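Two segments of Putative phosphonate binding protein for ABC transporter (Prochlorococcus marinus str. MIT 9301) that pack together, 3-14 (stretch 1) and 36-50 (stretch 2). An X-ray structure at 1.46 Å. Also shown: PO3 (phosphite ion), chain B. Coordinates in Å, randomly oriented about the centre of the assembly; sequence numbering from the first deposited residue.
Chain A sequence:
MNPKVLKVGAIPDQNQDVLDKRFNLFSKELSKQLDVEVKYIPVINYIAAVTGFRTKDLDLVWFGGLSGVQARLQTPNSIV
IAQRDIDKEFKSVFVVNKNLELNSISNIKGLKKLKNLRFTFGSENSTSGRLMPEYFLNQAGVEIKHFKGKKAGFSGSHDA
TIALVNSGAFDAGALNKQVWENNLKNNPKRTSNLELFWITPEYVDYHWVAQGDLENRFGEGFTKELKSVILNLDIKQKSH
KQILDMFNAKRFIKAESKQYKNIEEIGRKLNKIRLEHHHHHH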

# COMPACT_ATOMS: atom_id res chain seq x y z
N PRO A 3 15.50 -9.36 20.49
CA PRO A 3 15.23 -7.96 20.75
C PRO A 3 16.31 -6.99 20.27
O PRO A 3 16.03 -5.79 20.24
CB PRO A 3 15.14 -7.90 22.28
CG PRO A 3 15.85 -9.14 22.77
CD PRO A 3 16.26 -9.97 21.59
N LYS A 4 17.51 -7.47 19.94
CA LYS A 4 18.56 -6.56 19.50
C LYS A 4 18.61 -6.35 17.99
O LYS A 4 19.40 -5.56 17.49
CB LYS A 4 19.94 -6.93 20.05
CG LYS A 4 21.01 -5.89 19.66
CD LYS A 4 22.40 -6.13 20.21
CE LYS A 4 23.38 -5.06 19.71
NZ LYS A 4 24.79 -5.19 20.19
N VAL A 5 17.75 -7.04 17.26
CA VAL A 5 17.62 -6.82 15.81
C VAL A 5 16.38 -5.96 15.55
O VAL A 5 15.26 -6.27 16.05
CB VAL A 5 17.45 -8.15 15.07
CG1 VAL A 5 17.30 -7.90 13.57
CG2 VAL A 5 18.65 -9.07 15.34
N LEU A 6 16.56 -4.90 14.77
CA LEU A 6 15.45 -4.06 14.30
C LEU A 6 14.84 -4.74 13.06
O LEU A 6 15.47 -4.86 12.03
CB LEU A 6 15.89 -2.62 13.95
CG LEU A 6 14.77 -1.63 13.61
CD1 LEU A 6 13.97 -1.24 14.85
CD2 LEU A 6 15.34 -0.37 12.96
N LYS A 7 13.58 -5.13 13.17
CA LYS A 7 12.92 -5.99 12.19
C LYS A 7 11.97 -5.13 11.38
O LYS A 7 11.06 -4.52 11.92
CB LYS A 7 12.20 -7.13 12.90
CG LYS A 7 13.13 -8.06 13.70
CD LYS A 7 12.35 -9.02 14.58
CE LYS A 7 13.06 -9.25 15.91
NZ LYS A 7 12.92 -8.09 16.83
N VAL A 8 12.26 -5.02 10.10
CA VAL A 8 11.53 -4.25 9.11
C VAL A 8 10.54 -5.15 8.40
O VAL A 8 10.85 -6.28 8.02
CB VAL A 8 12.47 -3.56 8.10
CG1 VAL A 8 11.75 -2.90 6.94
CG2 VAL A 8 13.35 -2.53 8.81
N GLY A 9 9.31 -4.68 8.28
CA GLY A 9 8.26 -5.39 7.52
C GLY A 9 7.53 -4.44 6.57
O GLY A 9 7.77 -3.21 6.54
N ALA A 10 6.64 -5.02 5.80
CA ALA A 10 5.88 -4.28 4.82
C ALA A 10 4.68 -5.07 4.35
O ALA A 10 4.75 -6.29 4.18
CB ALA A 10 6.74 -3.94 3.64
N ILE A 11 3.57 -4.39 4.09
CA ILE A 11 2.45 -5.05 3.44
C ILE A 11 2.93 -5.59 2.07
O ILE A 11 3.66 -4.88 1.34
CB ILE A 11 1.20 -4.17 3.29
CG1 ILE A 11 1.52 -2.83 2.61
CG2 ILE A 11 0.53 -3.97 4.68
CD1 ILE A 11 0.28 -2.12 2.13
N PRO A 12 2.52 -6.81 1.69
CA PRO A 12 2.98 -7.41 0.43
C PRO A 12 2.11 -6.98 -0.75
O PRO A 12 1.31 -7.74 -1.29
CB PRO A 12 2.86 -8.90 0.72
CG PRO A 12 1.73 -9.01 1.71
CD PRO A 12 1.82 -7.78 2.56
N ASP A 13 2.29 -5.71 -1.12
CA ASP A 13 1.42 -5.00 -2.08
C ASP A 13 1.87 -5.16 -3.53
O ASP A 13 1.19 -4.71 -4.45
CB ASP A 13 1.25 -3.53 -1.69
CG ASP A 13 2.52 -2.69 -1.93
OD1 ASP A 13 3.64 -3.25 -1.98
OD2 ASP A 13 2.38 -1.47 -2.08
N GLN A 14 3.04 -5.77 -3.69
CA GLN A 14 3.69 -6.01 -4.97
C GLN A 14 4.38 -7.38 -4.93
O GLN A 14 4.49 -7.98 -3.88
CB GLN A 14 4.71 -4.88 -5.26
CG GLN A 14 4.00 -3.56 -5.53
CD GLN A 14 4.95 -2.40 -5.48
OE1 GLN A 14 5.10 -1.73 -4.47
NE2 GLN A 14 5.57 -2.17 -6.56
N VAL A 36 23.01 -0.47 14.24
CA VAL A 36 22.36 -1.65 14.82
C VAL A 36 22.05 -2.60 13.66
O VAL A 36 22.02 -2.18 12.49
CB VAL A 36 21.07 -1.33 15.62
CG1 VAL A 36 21.36 -0.38 16.79
CG2 VAL A 36 20.01 -0.74 14.69
N GLU A 37 21.84 -3.87 14.00
CA GLU A 37 21.40 -4.90 13.04
C GLU A 37 19.96 -4.61 12.63
O GLU A 37 19.11 -4.38 13.48
CB GLU A 37 21.47 -6.32 13.62
CG GLU A 37 22.67 -7.11 13.13
CD GLU A 37 22.51 -8.60 13.36
OE1 GLU A 37 22.31 -8.99 14.53
OE2 GLU A 37 22.56 -9.37 12.38
N VAL A 38 19.75 -4.62 11.32
CA VAL A 38 18.42 -4.42 10.71
C VAL A 38 18.17 -5.54 9.69
O VAL A 38 19.04 -5.87 8.87
CB VAL A 38 18.30 -3.04 10.03
CG1 VAL A 38 16.85 -2.79 9.62
CG2 VAL A 38 18.75 -1.90 10.95
N LYS A 39 16.97 -6.11 9.72
CA LYS A 39 16.62 -7.25 8.86
C LYS A 39 15.19 -7.10 8.34
O LYS A 39 14.28 -6.85 9.13
CB LYS A 39 16.74 -8.54 9.69
CG LYS A 39 16.42 -9.85 9.00
CD LYS A 39 17.57 -10.37 8.16
CE LYS A 39 17.30 -11.81 7.74
NZ LYS A 39 17.69 -12.03 6.33
N TYR A 40 15.01 -7.20 7.03
CA TYR A 40 13.66 -7.25 6.42
C TYR A 40 13.11 -8.67 6.55
O TYR A 40 13.76 -9.65 6.17
CB TYR A 40 13.67 -6.80 4.96
CG TYR A 40 12.41 -7.13 4.17
CD1 TYR A 40 11.15 -6.72 4.62
CD2 TYR A 40 12.49 -7.80 2.93
CE1 TYR A 40 10.01 -7.02 3.90
CE2 TYR A 40 11.36 -8.09 2.21
CZ TYR A 40 10.11 -7.69 2.71
OH TYR A 40 8.95 -7.99 2.02
N ILE A 41 11.91 -8.77 7.09
CA ILE A 41 11.21 -10.05 7.34
C ILE A 41 9.92 -10.07 6.50
O ILE A 41 8.93 -9.48 6.92
CB ILE A 41 10.84 -10.21 8.83
CG1 ILE A 41 12.02 -9.94 9.77
CG2 ILE A 41 10.19 -11.55 9.10
CD1 ILE A 41 13.22 -10.82 9.56
N PRO A 42 9.90 -10.78 5.35
CA PRO A 42 8.66 -10.89 4.55
C PRO A 42 7.50 -11.56 5.28
O PRO A 42 7.70 -12.38 6.17
CB PRO A 42 9.08 -11.73 3.32
CG PRO A 42 10.57 -11.62 3.28
CD PRO A 42 10.99 -11.54 4.72
N VAL A 43 6.29 -11.19 4.88
CA VAL A 43 5.06 -11.85 5.36
C VAL A 43 4.21 -12.33 4.20
O VAL A 43 4.33 -11.83 3.09
CB VAL A 43 4.25 -10.91 6.26
CG1 VAL A 43 5.08 -10.57 7.49
CG2 VAL A 43 3.77 -9.68 5.47
N ILE A 44 3.27 -13.22 4.50
CA ILE A 44 2.45 -13.83 3.42
C ILE A 44 1.31 -12.96 2.89
O ILE A 44 0.93 -13.11 1.74
CB ILE A 44 1.91 -15.24 3.78
CG1 ILE A 44 1.01 -15.19 5.01
CG2 ILE A 44 3.08 -16.23 3.89
CD1 ILE A 44 0.17 -16.45 5.15
N ASN A 45 0.75 -12.07 3.73
CA ASN A 45 -0.43 -11.26 3.34
C ASN A 45 -0.55 -10.02 4.23
O ASN A 45 0.26 -9.82 5.14
CB ASN A 45 -1.69 -12.12 3.29
CG ASN A 45 -2.05 -12.75 4.62
OD1 ASN A 45 -1.80 -12.18 5.69
ND2 ASN A 45 -2.62 -13.95 4.57
N TYR A 46 -1.53 -9.16 3.92
CA TYR A 46 -1.68 -7.92 4.68
C TYR A 46 -2.02 -8.19 6.14
O TYR A 46 -1.55 -7.49 7.01
CB TYR A 46 -2.76 -7.04 4.09
CG TYR A 46 -2.42 -6.20 2.84
CD1 TYR A 46 -2.81 -4.86 2.76
CD2 TYR A 46 -1.79 -6.75 1.74
CE1 TYR A 46 -2.57 -4.12 1.64
CE2 TYR A 46 -1.61 -6.02 0.57
CZ TYR A 46 -1.97 -4.70 0.53
OH TYR A 46 -1.78 -3.93 -0.61
N ILE A 47 -2.83 -9.22 6.40
CA ILE A 47 -3.20 -9.53 7.78
C ILE A 47 -1.95 -9.89 8.57
O ILE A 47 -1.81 -9.49 9.72
CB ILE A 47 -4.26 -10.63 7.85
CG1 ILE A 47 -5.59 -10.06 7.43
CG2 ILE A 47 -4.37 -11.21 9.26
CD1 ILE A 47 -6.66 -11.11 7.18
N ALA A 48 -1.07 -10.64 7.95
CA ALA A 48 0.18 -11.08 8.60
C ALA A 48 1.08 -9.88 8.97
O ALA A 48 1.86 -9.95 9.92
CB ALA A 48 0.93 -12.08 7.75
N ALA A 49 1.02 -8.83 8.17
CA ALA A 49 1.78 -7.62 8.49
C ALA A 49 1.25 -6.95 9.77
O ALA A 49 2.01 -6.59 10.67
CB ALA A 49 1.76 -6.66 7.31
N VAL A 50 -0.08 -6.87 9.85
CA VAL A 50 -0.74 -6.31 11.03
C VAL A 50 -0.47 -7.19 12.26
O VAL A 50 -0.07 -6.72 13.33
CB VAL A 50 -2.24 -6.10 10.81
CG1 VAL A 50 -2.87 -5.61 12.12
CG2 VAL A 50 -2.47 -5.08 9.69
P PO3 B . -2.52 -0.09 0.11
O1 PO3 B . -3.04 1.07 -0.80
O2 PO3 B . -3.26 -0.23 1.50
O3 PO3 B . -2.50 -1.44 -0.66
O HOH W 1 21.99 -4.58 16.75
O HOH W 2 6.92 -7.86 5.94
O HOH W 3 6.57 -8.03 3.21

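A parallel pair of β-strands holds its backbones together by a repeating ladder, but where the ladder stops, side-chain packing and bridging waters take up much of the contact. The packing of residues 3-14 against residues 36-50 illustrates this division well, because the three residues that cover the most surface, Tyr 46, Pro 12 and Val 8, lie on both sides of the transition.

Val 8 belongs to the ladder. In a parallel pair, one residue bonds through both its N and its O to the two neighbours of the residue it faces, and Val 8, opposite Tyr 40, does exactly this: its N donates to Lys 39 O at 2.9 Å, and its O accepts from Ile 41 N at 2.9 Å. Leu 6, opposite Val 38, repeats the pattern two residues earlier, with Leu 6 N to Glu 37 O at 2.9 Å and Lys 39 N to Leu 6 O at 3.0 Å. All four bonds are nearly straight. The carbonyls also receive CA-H...O contacts, such as that from Tyr 40 CA to Val 8 O at 3.4 Å. On the sheet face shared by Leu 6, Val 8, Val 38 and Tyr 40, the side chain of Val 8 reaches diagonally rather than straight across, so that its CG2 lies 3.6 Å from Val 38 CG1.

Beyond Val 8 the direct bonds give way to water. Water 2 accepts from Ala 10 N at 2.9 Å and donates to Ile 41 O at 2.8 Å, extending the connection after the chains have moved too far apart for the amide to reach the carbonyl. Water 3 donates to Ala 10 O at 2.7 Å and lies 2.7 Å from Tyr 40 OH, tying the end of that side chain to the first stretch.

Tyr 46, in the first turn of the helix, buries more area against the other stretch than any other residue. Its CA-to-CB bond points sideways, yet the ring comes nearer to the loop that follows the first strand. Ile 11 sits over one face: its CB is 4.0 Å from the centroid of the Tyr 46 ring and only 5° off the normal, a nearly ideal CH-pi arrangement, and Ile 11 CD1 approaches Tyr 46 CE1 to 3.5 Å. Ile 11 CG2 also meets Ala 49 CB at 4.0 Å, one helical turn on. At the far end of the ring, Tyr 46 OH donates a 2.6 Å hydrogen bond to O3 of the phosphite, so the ring packed against Ile 11 also contacts the ligand, in keeping with a putative phosphonate binding protein.

Pro 12 fills the space at the helix start. Its CG lies 3.5 Å from Asn 45 CA, while its CD touches both Tyr 46 CD2, at 3.8 Å, and Val 43 CG2, at 4.0 Å. Asn 45 turns its CA-to-CB bond away from this contact, and its OD1 caps the helix by accepting from Ala 48 N at 2.8 Å.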